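PDB 2VLI: antibiotic resistance protein from Deinococcus radiodurans, which probably confers resistance to tunicamycin as a P-loop phosphotransferase, presumably by phosphorylating the antibiotic. Local coordinates for residues Ile8-Pro13 and Pro79-Val84; His23-Arg28 and Gln160-Ile165; Ser85-Ala90 and Glu136-Glu141; His107-Ile112 and Phe147-Asp152. One frame throughout, in Å; residues are numbered along the deposited sequence.

In the fold
From the N terminus, strand 7-11 enters the P-loop, and helix 20-28 follows. Contact 1 closes a largely helical loop by laying strand 80-84 beside strand 7-11. Contact 2 spans the longest loop, pairing helix 20-28 with the C-terminal helix 158-169; it crosses contact 1, and the two share an apolar layer through Ile-10 and Leu-25. Contacts 3 and 4 both lie within the span of contact 2 and come after contact 1 has closed, but their segments alternate, so they cross each other. Contact 3 joins the start of helix 89-101 to helix 132-142. Contact 4 adds strand 150-152 to strand 107-112, the other neighbour of strand 7-11.

Contact 1: residues Ile8-Pro13 and Pro79-Val84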
# COMPACT_ATOMS: atom_id res chain seq x y z
N ILE A 8 1.41 18.38 -14.44
CA ILE A 8 2.51 17.43 -14.14
C ILE A 8 2.43 17.08 -12.65
O ILE A 8 2.67 17.92 -11.83
CB ILE A 8 3.87 18.00 -14.49
CG1 ILE A 8 3.88 18.49 -15.94
CG2 ILE A 8 4.95 17.00 -14.31
CD1 ILE A 8 5.05 19.42 -16.25
N TRP A 9 2.06 15.84 -12.35
CA TRP A 9 1.69 15.41 -11.02
C TRP A 9 2.78 14.45 -10.58
O TRP A 9 2.99 13.42 -11.21
CB TRP A 9 0.35 14.71 -11.13
CG TRP A 9 -0.15 14.04 -9.89
CD1 TRP A 9 0.29 12.86 -9.37
CD2 TRP A 9 -1.28 14.44 -9.09
NE1 TRP A 9 -0.46 12.51 -8.28
CE2 TRP A 9 -1.44 13.45 -8.09
CE3 TRP A 9 -2.16 15.52 -9.13
CZ2 TRP A 9 -2.43 13.54 -7.11
CZ3 TRP A 9 -3.17 15.59 -8.13
CH2 TRP A 9 -3.28 14.62 -7.14
N ILE A 10 3.52 14.82 -9.56
CA ILE A 10 4.72 14.11 -9.18
C ILE A 10 4.65 13.62 -7.73
O ILE A 10 4.71 14.41 -6.79
CB ILE A 10 5.97 15.02 -9.35
CG1 ILE A 10 6.08 15.48 -10.79
CG2 ILE A 10 7.25 14.26 -8.89
CD1 ILE A 10 7.03 16.68 -11.01
N ASN A 11 4.54 12.31 -7.56
CA ASN A 11 4.50 11.69 -6.27
C ASN A 11 5.89 11.19 -5.92
O ASN A 11 6.61 10.70 -6.78
CB ASN A 11 3.53 10.52 -6.28
CG ASN A 11 3.33 9.91 -4.90
OD1 ASN A 11 3.45 10.59 -3.88
ND2 ASN A 11 3.08 8.62 -4.87
N GLY A 12 6.24 11.27 -4.67
CA GLY A 12 7.62 10.98 -4.26
C GLY A 12 7.62 10.50 -2.85
O GLY A 12 6.62 10.69 -2.14
N PRO A 13 8.71 9.84 -2.43
CA PRO A 13 8.80 9.32 -1.08
C PRO A 13 9.33 10.35 -0.08
O PRO A 13 9.42 10.03 1.08
CB PRO A 13 9.85 8.22 -1.23
CG PRO A 13 10.80 8.80 -2.21
CD PRO A 13 9.94 9.55 -3.20
N PRO A 79 2.12 25.18 -17.63
CA PRO A 79 1.84 23.92 -16.98
C PRO A 79 1.62 24.03 -15.47
O PRO A 79 2.24 24.84 -14.78
CB PRO A 79 3.07 23.07 -17.30
CG PRO A 79 3.72 23.75 -18.52
CD PRO A 79 3.44 25.21 -18.28
N LEU A 80 0.73 23.21 -14.97
CA LEU A 80 0.44 23.14 -13.57
C LEU A 80 1.26 21.97 -12.98
O LEU A 80 1.11 20.84 -13.44
CB LEU A 80 -1.06 22.94 -13.43
CG LEU A 80 -1.79 23.37 -12.16
CD1 LEU A 80 -1.42 24.81 -11.72
CD2 LEU A 80 -3.27 23.28 -12.44
N ILE A 81 2.13 22.27 -12.02
CA ILE A 81 3.02 21.28 -11.38
C ILE A 81 2.55 20.97 -9.97
O ILE A 81 2.41 21.86 -9.15
CB ILE A 81 4.48 21.76 -11.32
CG1 ILE A 81 4.97 22.20 -12.70
CG2 ILE A 81 5.34 20.68 -10.69
CD1 ILE A 81 6.18 23.20 -12.71
N VAL A 82 2.27 19.71 -9.68
CA VAL A 82 1.68 19.32 -8.40
C VAL A 82 2.56 18.26 -7.68
O VAL A 82 2.45 17.10 -7.99
CB VAL A 82 0.26 18.71 -8.62
CG1 VAL A 82 -0.41 18.42 -7.29
CG2 VAL A 82 -0.61 19.59 -9.59
N PRO A 83 3.39 18.67 -6.70
CA PRO A 83 4.15 17.72 -5.86
C PRO A 83 3.26 17.13 -4.77
O PRO A 83 2.63 17.87 -4.04
CB PRO A 83 5.26 18.57 -5.24
CG PRO A 83 4.87 20.01 -5.46
CD PRO A 83 3.55 20.06 -6.22
N VAL A 84 3.24 15.80 -4.66
CA VAL A 84 2.51 15.09 -3.65
C VAL A 84 3.40 14.03 -3.05
O VAL A 84 4.44 13.71 -3.60
CB VAL A 84 1.21 14.44 -4.18
CG1 VAL A 84 0.32 15.48 -4.76
CG2 VAL A 84 1.50 13.42 -5.24
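Ile-8 to Asn-11, on the middle strand of the P-loop nucleotide-binding fold, pair in parallel with Ile-81 to Val-84. Four strong backbone bonds alternate between the strands: Ile-8 N to Leu-80 O (2.7 Å), Val-82 N to Ile-8 O, Ile-10 N to Val-82 O and Val-84 N to Ile-10 O. A fifth, from Gly-12 N to Val-84 O, is weak, at the end of the pairing. On one face Trp-9, its CG anti to the backbone N (chi1 173°), lies across both valines. Val-84 CG1 sits over one ring face, 4.1 Å above the plane and offset toward the rim, while Val-84 CG2 is 3.7 Å from Trp-9 NE1. Val-82 CG1 meets Trp-9 CE3 at 3.9 Å. Ile-8, Ile-10, Ile-81 and Pro-83 point to the other face, where helix 20-28 covers the last three and Ile-165 of helix 158-169 meets Ile-8. Asn-11 OD1 accepts a hydrogen bond from Ile-86 N; it also lies 3.3 Å from Val-84 O, a second acceptor. The backbone polar groups are paired between strands whose side chains are mostly apolar; the amide of Asn-11 lies where the strand gives way to the P-loop.

Contact 2: residues His23-Arg28 and Gln160-Ile165; sequences HTLHER and QVAEQI
Arg-28 and Glu-163 meet obliquely across the two helices, their flat ends turned almost perpendicular: the guanidinium and carboxylate planes are 86° apart. Glu-163 OE2 lies in the guanidinium plane at its edge and accepts a nearly straight bond from Arg-28 NH1 of 3.0 Å. On the carboxylate side the donor arrives at the anti position of OE2, somewhat out of the carboxylate plane; the salt bridge rests on one hydrogen bond, from NH1. The bend of the arginine chain at chi3 (55°) turns NE out of the extended line, whereas Glu-163 is extended beyond CG. Arg-28 has further partners in the C-terminal tail and helix: NE bonds to Ala-174 O and NH1 also to Gln-159 OE1, which should fix the rotation of the group. Helix 20-28, which follows the P-loop, and the C-terminal helix 158-169 pack on the same side of the central sheet; the axes of segments 23-28 and 160-165 cross at -66° and come within 9.2 Å. Such spacing suits the small Ala-162, whose CB points at the first helix and lies between Thr-24 CG2, at 3.7 Å, and Leu-25 CG, at 4.1 Å. Thr-24 presents its methyl because OG1 turns back to His-20 O. Leu-25 reaches further: CD2 comes to 3.7 Å from Ala-162 O, and CD1 touches Ile-165 CG2 at 4.2 Å. On the sheet side Leu-25 packs on Ile-10 and Ile-165 on Ile-8, both on strand 7-11.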
# COMPACT_ATOMS: atom_id res chain seq x y z
N HIS A 23 10.26 22.28 -8.14
CA HIS A 23 10.96 23.58 -8.23
C HIS A 23 11.81 23.70 -9.51
O HIS A 23 11.70 24.66 -10.26
CB HIS A 23 11.82 23.79 -6.98
CG HIS A 23 12.68 25.03 -7.03
ND1 HIS A 23 12.14 26.30 -7.01
CD2 HIS A 23 14.03 25.19 -7.05
CE1 HIS A 23 13.12 27.19 -7.06
NE2 HIS A 23 14.27 26.55 -7.07
N THR A 24 12.64 22.69 -9.79
CA THR A 24 13.43 22.67 -11.02
C THR A 24 12.60 22.77 -12.29
O THR A 24 12.97 23.47 -13.24
CB THR A 24 14.29 21.38 -11.09
OG1 THR A 24 14.94 21.22 -9.83
CG2 THR A 24 15.30 21.44 -12.24
N LEU A 25 11.49 22.04 -12.34
CA LEU A 25 10.64 22.05 -13.50
C LEU A 25 10.03 23.41 -13.61
O LEU A 25 9.88 23.95 -14.70
CB LEU A 25 9.49 21.04 -13.38
CG LEU A 25 9.75 19.62 -13.84
CD1 LEU A 25 8.70 18.69 -13.23
CD2 LEU A 25 9.81 19.52 -15.38
N HIS A 26 9.62 23.94 -12.47
CA HIS A 26 9.02 25.26 -12.41
C HIS A 26 9.97 26.32 -13.00
O HIS A 26 9.55 27.11 -13.85
CB HIS A 26 8.65 25.64 -10.99
CG HIS A 26 8.10 27.03 -10.88
ND1 HIS A 26 7.09 27.48 -11.71
CD2 HIS A 26 8.46 28.08 -10.11
CE1 HIS A 26 6.82 28.74 -11.41
NE2 HIS A 26 7.64 29.13 -10.44
N GLU A 27 11.23 26.28 -12.56
CA GLU A 27 12.25 27.26 -13.00
C GLU A 27 12.52 27.18 -14.50
O GLU A 27 13.01 28.15 -15.08
CB GLU A 27 13.57 27.05 -12.30
CG GLU A 27 13.61 27.20 -10.80
CD GLU A 27 14.98 26.72 -10.21
OE1 GLU A 27 15.65 25.83 -10.83
OE2 GLU A 27 15.42 27.26 -9.15
N ARG A 28 12.21 26.05 -15.13
CA ARG A 28 12.50 25.83 -16.55
C ARG A 28 11.30 25.69 -17.46
O ARG A 28 11.44 25.38 -18.65
CB ARG A 28 13.41 24.62 -16.68
CG ARG A 28 14.70 24.81 -15.87
CD ARG A 28 15.68 23.67 -16.02
NE ARG A 28 16.00 23.43 -17.42
CZ ARG A 28 16.64 22.36 -17.88
NH1 ARG A 28 17.06 21.43 -17.04
NH2 ARG A 28 16.87 22.22 -19.18
N GLN A 160 18.43 16.36 -14.17
CA GLN A 160 18.14 15.22 -15.02
C GLN A 160 16.75 14.55 -14.81
O GLN A 160 16.14 14.08 -15.75
CB GLN A 160 19.23 14.19 -14.85
CG GLN A 160 20.54 14.57 -15.50
CD GLN A 160 21.70 13.72 -14.96
OE1 GLN A 160 21.95 13.66 -13.73
NE2 GLN A 160 22.41 13.06 -15.86
N VAL A 161 16.27 14.48 -13.57
CA VAL A 161 14.89 13.98 -13.32
C VAL A 161 13.89 14.88 -14.00
O VAL A 161 12.97 14.43 -14.68
CB VAL A 161 14.61 13.87 -11.83
CG1 VAL A 161 13.18 13.29 -11.52
CG2 VAL A 161 15.64 12.97 -11.22
N ALA A 162 14.11 16.18 -13.86
CA ALA A 162 13.24 17.16 -14.45
C ALA A 162 13.22 16.98 -15.95
O ALA A 162 12.17 16.97 -16.57
CB ALA A 162 13.68 18.61 -14.02
N GLU A 163 14.41 16.77 -16.53
CA GLU A 163 14.56 16.63 -17.97
C GLU A 163 13.85 15.38 -18.51
O GLU A 163 13.19 15.43 -19.54
CB GLU A 163 16.07 16.61 -18.33
CG GLU A 163 16.67 18.04 -18.34
CD GLU A 163 18.20 18.13 -18.26
OE1 GLU A 163 18.90 17.09 -18.16
OE2 GLU A 163 18.70 19.28 -18.28
N GLN A 164 13.99 14.29 -17.77
CA GLN A 164 13.34 13.00 -18.03
C GLN A 164 11.82 13.13 -18.00
O GLN A 164 11.13 12.64 -18.88
CB GLN A 164 13.82 12.03 -16.94
CG GLN A 164 13.40 10.58 -17.12
CD GLN A 164 13.78 10.08 -18.45
OE1 GLN A 164 14.88 10.35 -18.92
NE2 GLN A 164 12.87 9.37 -19.11
N ILE A 165 11.31 13.83 -16.99
CA ILE A 165 9.88 14.05 -16.86
C ILE A 165 9.38 14.91 -17.99
O ILE A 165 8.38 14.58 -18.65
CB ILE A 165 9.53 14.67 -15.51
CG1 ILE A 165 9.78 13.65 -14.41
CG2 ILE A 165 8.07 15.18 -15.53
CD1 ILE A 165 9.66 14.15 -13.01

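Contact 3: residues Ser85-Ala90 and Glu136-Glu141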
# COMPACT_ATOMS: atom_id res chain seq x y z
N SER A 85 3.02 13.56 -1.89
CA SER A 85 3.69 12.48 -1.17
C SER A 85 2.62 11.58 -0.64
O SER A 85 2.06 11.85 0.43
CB SER A 85 4.47 13.05 -0.02
OG SER A 85 5.76 12.46 -0.02
N ILE A 86 2.26 10.56 -1.42
CA ILE A 86 1.19 9.67 -1.05
C ILE A 86 1.74 8.23 -1.14
O ILE A 86 2.35 7.88 -2.12
CB ILE A 86 0.00 9.76 -1.98
CG1 ILE A 86 -0.63 11.17 -1.95
CG2 ILE A 86 -1.03 8.70 -1.63
CD1 ILE A 86 -1.50 11.44 -0.78
N SER A 87 1.44 7.43 -0.11
CA SER A 87 1.89 6.04 -0.00
C SER A 87 0.75 5.04 -0.02
O SER A 87 0.96 3.90 -0.42
CB SER A 87 2.70 5.88 1.29
OG SER A 87 2.00 6.37 2.46
N ASP A 88 -0.43 5.49 0.39
CA ASP A 88 -1.67 4.72 0.53
C ASP A 88 -2.19 4.45 -0.86
O ASP A 88 -2.45 5.37 -1.62
CB ASP A 88 -2.72 5.52 1.38
CG ASP A 88 -3.99 4.71 1.75
OD1 ASP A 88 -4.95 4.57 0.94
OD2 ASP A 88 -4.08 4.21 2.91
N THR A 89 -2.32 3.17 -1.20
CA THR A 89 -2.87 2.76 -2.46
C THR A 89 -4.33 3.23 -2.56
O THR A 89 -4.78 3.67 -3.59
CB THR A 89 -2.79 1.23 -2.59
OG1 THR A 89 -1.42 0.85 -2.79
CG2 THR A 89 -3.68 0.76 -3.72
N ALA A 90 -5.06 3.14 -1.46
CA ALA A 90 -6.45 3.57 -1.45
C ALA A 90 -6.58 5.11 -1.67
O ALA A 90 -7.40 5.55 -2.47
CB ALA A 90 -7.15 3.12 -0.14
N GLU A 136 12.25 1.42 3.76
CA GLU A 136 12.32 0.44 2.71
C GLU A 136 10.93 -0.10 2.39
O GLU A 136 10.62 -0.26 1.22
CB GLU A 136 13.31 -0.68 3.03
CG GLU A 136 13.37 -1.71 1.90
CD GLU A 136 14.07 -1.25 0.60
OE1 GLU A 136 14.46 -0.08 0.45
OE2 GLU A 136 14.23 -2.11 -0.33
N ASP A 137 10.06 -0.31 3.39
CA ASP A 137 8.69 -0.78 3.15
C ASP A 137 7.97 0.20 2.23
O ASP A 137 7.28 -0.19 1.35
CB ASP A 137 7.83 -0.84 4.41
CG ASP A 137 8.17 -1.97 5.33
OD1 ASP A 137 8.75 -2.99 4.87
OD2 ASP A 137 7.77 -1.85 6.53
N ARG A 138 8.12 1.51 2.51
CA ARG A 138 7.50 2.54 1.73
C ARG A 138 7.98 2.56 0.29
O ARG A 138 7.19 2.72 -0.64
CB ARG A 138 7.75 3.94 2.34
CG ARG A 138 7.08 5.03 1.58
CD ARG A 138 5.81 5.49 2.30
NE ARG A 138 5.01 4.35 2.77
CZ ARG A 138 4.71 4.08 4.04
NH1 ARG A 138 3.99 2.99 4.34
NH2 ARG A 138 5.11 4.90 5.03
N LEU A 139 9.29 2.45 0.11
CA LEU A 139 9.87 2.49 -1.21
C LEU A 139 9.44 1.24 -2.01
O LEU A 139 9.19 1.32 -3.21
CB LEU A 139 11.38 2.50 -1.10
CG LEU A 139 11.98 3.71 -0.34
CD1 LEU A 139 13.47 3.70 -0.56
CD2 LEU A 139 11.33 5.03 -0.71
N ASN A 140 9.37 0.12 -1.34
CA ASN A 140 8.87 -1.14 -1.95
C ASN A 140 7.41 -0.96 -2.38
O ASN A 140 7.04 -1.35 -3.48
CB ASN A 140 9.02 -2.27 -0.94
CG ASN A 140 10.42 -2.87 -0.93
OD1 ASN A 140 11.16 -2.73 -1.88
ND2 ASN A 140 10.78 -3.51 0.17
N GLU A 141 6.59 -0.31 -1.54
CA GLU A 141 5.17 -0.03 -1.92
C GLU A 141 5.05 0.86 -3.13
O GLU A 141 4.26 0.57 -4.04
CB GLU A 141 4.32 0.55 -0.79
CG GLU A 141 2.94 1.05 -1.34
CD GLU A 141 1.80 1.17 -0.36
OE1 GLU A 141 2.10 1.33 0.83
OE2 GLU A 141 0.58 1.14 -0.85
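The guanidinium of Arg-138 has Ser-87 over one face, with OG 3.6 Å above the plane and offset toward the rim. Ser-87 CB is closer still to the arginine, 3.1 Å from Arg-138 NE and 3.3 Å from Arg-138 CD, a tight fit. NE is buried here without a polar partner. Bends at chi2 and chi3 set Arg-138 CD and NE against Ser-87 CB. The second flat group, the carboxylate of Glu-141, is met at OE2 by the hydroxyl of Thr-89: OG1 donates a bond of 2.8 Å, nearly in line with the C-O bond of the acceptor. The carboxylate is modelled very close to Ser-87 O, so its exact placement is doubtful. Thr-89 OG1 also accepts from Gln-146 NE2, and a weak, possibly competing bond links it to Glu-141 OE1 of the second subunit. At this subunit interface the OE2 atoms of both Glu-141 residues come close, like charges that might favour protonation of one. Within the subunit the contact joins the turn leaving strand 80-84 and the first turn of helix 89-101, N-capped by Asp-88, whose OD1 accepts from Arg-91 N, to helix 132-142, while Ile-86 N reaches back to Asn-11 on strand 7-11.

Contact 4: residues His107-Ile112 and Phe147-Asp152; sequences HHFTLI and FQTHID. With CD (cadmium ion), chain C.
A cis peptide bond between Gln-148 and Thr-149 puts the carbonyl of one and the N-H of the other on the same side, both facing His-108. Thr-149 N donates to His-108 O (3.2 Å), and Gln-148 O lies near the plane of the His-108 ring at its edge, where water 1 donates to it at 2.8 Å and also bonds to His-108 ND1. One residue earlier, Thr-110 OG1 donates a hydrogen bond to Phe-147 O (2.9 Å), in the carbonyl plane on a lone pair; OG1 stands anti to its own carbonyl carbon (chi1 -65°). Beyond the cis bond regular pairing takes over, with Thr-110 N to Thr-149 O, Ile-151 N to Thr-110 O and Ile-112 N to Ile-151 O. Phe-109 and Thr-149 lie side by side, with Thr-149 CG2 at the ring edge, 3.7 Å from Phe-109 CD1; Ile-151 CG1 also approaches that ring obliquely. On the sheet face that carries Thr-110, Ile-112 and His-150, Ile-112 CD1 packs 3.6 Å from His-150 CD2. Through ND1, at 2.3 Å, that histidine is one of the ligands of the cadmium ion, Glu-145 being another, while its NE2 bonds to Leu-142 O, so both ring nitrogens are held. Strand 150-152 is an outermost strand of a five-stranded parallel sheet of order 2-3-1-4-5, as in nucleoside monophosphate kinases and related P-loop phosphotransferases.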
# COMPACT_ATOMS: atom_id res chain seq x y z
N HIS A 107 -0.48 14.13 -16.19
CA HIS A 107 0.69 13.29 -16.32
C HIS A 107 1.21 12.96 -14.95
O HIS A 107 1.85 13.78 -14.29
CB HIS A 107 1.76 14.05 -17.08
CG HIS A 107 1.36 14.42 -18.47
ND1 HIS A 107 1.45 13.53 -19.52
CD2 HIS A 107 0.86 15.57 -18.98
CE1 HIS A 107 1.04 14.12 -20.63
NE2 HIS A 107 0.69 15.37 -20.33
N HIS A 108 0.93 11.75 -14.52
CA HIS A 108 1.23 11.34 -13.20
C HIS A 108 2.40 10.36 -13.13
O HIS A 108 2.47 9.36 -13.86
CB HIS A 108 0.01 10.82 -12.51
CG HIS A 108 -0.68 9.71 -13.21
ND1 HIS A 108 -0.36 8.39 -12.98
CD2 HIS A 108 -1.70 9.71 -14.10
CE1 HIS A 108 -1.16 7.62 -13.71
NE2 HIS A 108 -1.99 8.40 -14.39
N PHE A 109 3.30 10.68 -12.21
CA PHE A 109 4.55 10.00 -12.02
C PHE A 109 4.77 9.72 -10.57
O PHE A 109 4.37 10.55 -9.71
CB PHE A 109 5.73 10.90 -12.48
CG PHE A 109 5.67 11.28 -13.91
CD1 PHE A 109 5.98 10.35 -14.91
CD2 PHE A 109 5.23 12.56 -14.29
CE1 PHE A 109 5.92 10.70 -16.23
CE2 PHE A 109 5.16 12.91 -15.62
CZ PHE A 109 5.51 12.01 -16.59
N THR A 110 5.46 8.61 -10.28
CA THR A 110 5.96 8.29 -8.94
C THR A 110 7.48 8.10 -9.02
O THR A 110 7.96 7.37 -9.88
CB THR A 110 5.26 7.04 -8.37
OG1 THR A 110 3.86 7.34 -8.19
CG2 THR A 110 5.83 6.57 -7.01
N LEU A 111 8.21 8.84 -8.20
CA LEU A 111 9.67 8.74 -8.15
C LEU A 111 10.07 7.56 -7.36
O LEU A 111 9.72 7.44 -6.18
CB LEU A 111 10.27 9.98 -7.52
CG LEU A 111 9.81 11.26 -8.19
CD1 LEU A 111 10.55 12.47 -7.67
CD2 LEU A 111 9.94 11.16 -9.71
N ILE A 112 10.84 6.69 -8.00
CA ILE A 112 11.50 5.56 -7.35
C ILE A 112 12.93 5.95 -7.01
O ILE A 112 13.81 5.95 -7.87
CB ILE A 112 11.51 4.32 -8.23
CG1 ILE A 112 10.09 3.98 -8.72
CG2 ILE A 112 12.19 3.14 -7.49
CD1 ILE A 112 9.04 4.03 -7.60
N PHE A 147 1.06 2.51 -8.77
CA PHE A 147 1.73 3.85 -8.74
C PHE A 147 2.39 4.29 -10.09
O PHE A 147 3.02 5.32 -10.15
CB PHE A 147 2.75 3.87 -7.59
CG PHE A 147 2.14 4.12 -6.25
CD1 PHE A 147 1.53 5.33 -5.97
CD2 PHE A 147 2.20 3.15 -5.26
CE1 PHE A 147 0.92 5.52 -4.73
CE2 PHE A 147 1.65 3.36 -4.02
CZ PHE A 147 0.99 4.56 -3.76
N GLN A 148 2.18 3.56 -11.20
CA GLN A 148 2.75 3.96 -12.49
C GLN A 148 2.17 5.33 -12.94
O GLN A 148 1.06 5.70 -12.54
CB GLN A 148 2.59 2.83 -13.52
CG GLN A 148 1.19 2.61 -13.96
CD GLN A 148 0.89 1.33 -14.79
OE1 GLN A 148 -0.12 1.32 -15.48
NE2 GLN A 148 1.73 0.27 -14.73
N THR A 149 2.90 6.16 -13.67
CA THR A 149 4.21 5.88 -14.29
C THR A 149 5.37 6.07 -13.32
O THR A 149 5.46 7.07 -12.66
CB THR A 149 4.36 6.83 -15.48
OG1 THR A 149 3.36 6.48 -16.44
CG2 THR A 149 5.81 6.80 -16.10
N HIS A 150 6.24 5.08 -13.24
CA HIS A 150 7.43 5.11 -12.45
C HIS A 150 8.56 5.85 -13.15
O HIS A 150 8.76 5.70 -14.34
CB HIS A 150 7.88 3.67 -12.14
CG HIS A 150 6.96 2.92 -11.23
ND1 HIS A 150 6.31 1.76 -11.59
CD2 HIS A 150 6.53 3.20 -9.98
CE1 HIS A 150 5.57 1.33 -10.58
NE2 HIS A 150 5.67 2.20 -9.59
N ILE A 151 9.30 6.65 -12.39
CA ILE A 151 10.54 7.29 -12.88
C ILE A 151 11.62 6.92 -11.87
O ILE A 151 11.53 7.27 -10.71
CB ILE A 151 10.43 8.82 -12.90
CG1 ILE A 151 9.37 9.30 -13.87
CG2 ILE A 151 11.86 9.49 -13.24
CD1 ILE A 151 9.73 9.26 -15.27
N ASP A 152 12.60 6.14 -12.28
CA ASP A 152 13.64 5.72 -11.35
C ASP A 152 14.72 6.76 -11.42
O ASP A 152 15.21 7.07 -12.50
CB ASP A 152 14.23 4.38 -11.77
CG ASP A 152 15.13 3.75 -10.70
OD1 ASP A 152 15.98 4.44 -10.02
OD2 ASP A 152 14.91 2.53 -10.49
CD CD C . 6.49 0.45 -13.53
O HOH W 1 1.15 7.78 -10.67
O HOH W 2 1.08 7.88 -15.95
O HOH W 3 16.04 4.15 -7.54